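Local coordinates for sepf-like protein (Archaeoglobus fulgidus, PDB 3ZIE) that probably takes part in cell division, as a protein resembling SepF, a membrane anchor for the Z ring, at residues R4-T9 with V27-A32. The protein carries 1 engineered substitution. Sequence-based numbering, arbitrary orientation.
Sequences RVAEVT and VVADIA
Arg4 to Glu7 and Val27 to Asp30 run side by side as parallel strands, their axes 4.6 Å apart and turned by 22°. Four backbone hydrogen bonds join them: Val28 N to Arg4 O, Ala6 N to Val28 O, Asp30 N to Ala6 O at 2.7 Å and nearly straight, and Val8 N to Asp30 O. At the C-terminal ends of the strands a water donates to both Val8 O and Asp30 O, linking the two segments. On one face Ala6 CB touches both Val27 CG1 (4.1 Å) and Ala29 CB, and Val8 lays CG2 on Ala29 CB at 3.8 Å; Ile17 of helix 14-22, the crossover helix of this beta-alpha-beta unit, packs over Ala6, Val8 and Val27. The other face carries Val5, Val28 and two acids. Glu7, bent at chi2 (-58°), swings OE1 to 2.8 Å from Asp30 OD2, the carboxylate planes 77° apart. Asp30 OD1 meanwhile accepts from Ala32 N, which comes from above the carboxylate plane, an Asx turn that probably limits rotation of the carboxylate. Arg4 reaches away to Glu20 and the second subunit, whose strand continues the sheet beside Arg4 and Ala6. Two like-charged carboxylates this close would probably repel, which may raise the pKa of one.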
loop_
_atom_site.group_PDB
_atom_site.type_symbol
_atom_site.label_atom_id
_atom_site.label_comp_id
_atom_site.label_asym_id
_atom_site.label_seq_id
_atom_site.Cartn_x
_atom_site.Cartn_y
_atom_site.Cartn_z
ATOM N N ARG B 4 7.976 -1.426 1.793
ATOM C CA ARG B 4 8.280 -2.853 1.620
ATOM C C ARG B 4 7.045 -3.734 1.860
ATOM O O ARG B 4 6.213 -3.378 2.703
ATOM C CB ARG B 4 9.424 -3.243 2.544
ATOM C CG ARG B 4 10.142 -4.587 2.175
ATOM C CD ARG B 4 11.566 -4.602 2.757
ATOM N NE ARG B 4 12.106 -5.933 2.608
ATOM C CZ ARG B 4 12.925 -6.469 3.482
ATOM N NH1 ARG B 4 13.284 -5.773 4.573
ATOM N NH2 ARG B 4 13.352 -7.723 3.268
ATOM N N VAL B 5 6.937 -4.858 1.142
ATOM C CA VAL B 5 5.791 -5.756 1.230
ATOM C C VAL B 5 6.171 -6.953 2.119
ATOM O O VAL B 5 7.280 -7.501 1.954
ATOM C CB VAL B 5 5.273 -6.174 -0.158
ATOM C CG1 VAL B 5 4.239 -7.293 -0.046
ATOM C CG2 VAL B 5 4.660 -4.958 -0.921
ATOM N N ALA B 6 5.331 -7.307 3.117
ATOM C CA ALA B 6 5.612 -8.521 3.957
ATOM C C ALA B 6 4.594 -9.617 3.645
ATOM O O ALA B 6 3.436 -9.319 3.470
ATOM C CB ALA B 6 5.552 -8.192 5.462
ATOM N N GLU B 7 5.051 -10.872 3.534
ATOM C CA GLU B 7 4.169 -12.034 3.358
ATOM C C GLU B 7 4.107 -12.679 4.725
ATOM O O GLU B 7 5.100 -13.290 5.168
ATOM C CB GLU B 7 4.785 -12.999 2.340
ATOM C CG GLU B 7 4.745 -12.447 0.910
ATOM C CD GLU B 7 3.336 -12.080 0.360
ATOM O OE1 GLU B 7 2.296 -12.644 0.765
ATOM O OE2 GLU B 7 3.239 -11.216 -0.538
ATOM N N VAL B 8 3.029 -12.402 5.458
ATOM C CA VAL B 8 2.985 -12.777 6.886
ATOM C C VAL B 8 2.428 -14.202 6.964
ATOM O O VAL B 8 1.243 -14.417 6.637
ATOM C CB VAL B 8 2.091 -11.809 7.743
ATOM C CG1 VAL B 8 2.058 -12.298 9.234
ATOM C CG2 VAL B 8 2.634 -10.383 7.655
ATOM N N THR B 9 3.274 -15.140 7.374
ATOM C CA THR B 9 2.844 -16.555 7.487
ATOM C C THR B 9 2.830 -17.097 8.929
ATOM O O THR B 9 2.568 -18.295 9.148
ATOM C CB THR B 9 3.764 -17.464 6.648
ATOM O OG1 THR B 9 5.128 -17.127 6.933
ATOM C CG2 THR B 9 3.472 -17.239 5.165
ATOM N N VAL B 27 5.373 -0.395 5.644
ATOM C CA VAL B 27 5.205 -1.815 5.352
ATOM C C VAL B 27 3.762 -2.101 4.988
ATOM O O VAL B 27 2.836 -1.660 5.707
ATOM C CB VAL B 27 5.564 -2.702 6.560
ATOM C CG1 VAL B 27 5.287 -4.189 6.242
ATOM C CG2 VAL B 27 7.015 -2.484 6.977
ATOM N N VAL B 28 3.572 -2.806 3.872
ATOM C CA VAL B 28 2.261 -3.311 3.502
ATOM C C VAL B 28 2.356 -4.822 3.754
ATOM O O VAL B 28 3.172 -5.539 3.162
ATOM C CB VAL B 28 1.882 -2.972 2.051
ATOM C CG1 VAL B 28 0.425 -3.541 1.693
ATOM C CG2 VAL B 28 1.845 -1.449 1.862
ATOM N N ALA B 29 1.571 -5.311 4.707
ATOM C CA ALA B 29 1.662 -6.732 5.114
ATOM C C ALA B 29 0.512 -7.560 4.555
ATOM O O ALA B 29 -0.686 -7.190 4.697
ATOM C CB ALA B 29 1.711 -6.809 6.649
ATOM N N ASP B 30 0.862 -8.687 3.906
ATOM C CA ASP B 30 -0.135 -9.603 3.399
ATOM C C ASP B 30 -0.428 -10.576 4.515
ATOM O O ASP B 30 0.490 -11.262 4.959
ATOM C CB ASP B 30 0.412 -10.368 2.183
ATOM C CG ASP B 30 -0.647 -11.242 1.516
ATOM O OD1 ASP B 30 -1.778 -11.336 2.010
ATOM O OD2 ASP B 30 -0.375 -11.826 0.435
ATOM N N ILE B 31 -1.676 -10.598 4.995
ATOM C CA ILE B 31 -2.057 -11.550 6.060
ATOM C C ILE B 31 -2.969 -12.687 5.567
ATOM O O ILE B 31 -3.534 -13.425 6.414
ATOM C CB ILE B 31 -2.779 -10.835 7.281
ATOM C CG1 ILE B 31 -4.027 -10.084 6.760
ATOM C CG2 ILE B 31 -1.675 -10.061 8.122
ATOM C CD1 ILE B 31 -4.938 -9.392 7.739
ATOM N N ALA B 32 -3.121 -12.820 4.232
ATOM C CA ALA B 32 -4.059 -13.804 3.655
ATOM C C ALA B 32 -3.872 -15.178 4.243
ATOM O O ALA B 32 -4.862 -15.898 4.509
ATOM C CB ALA B 32 -3.866 -13.880 2.097
HETATM O O HOH W 1 -0.123 -13.995 4.151
#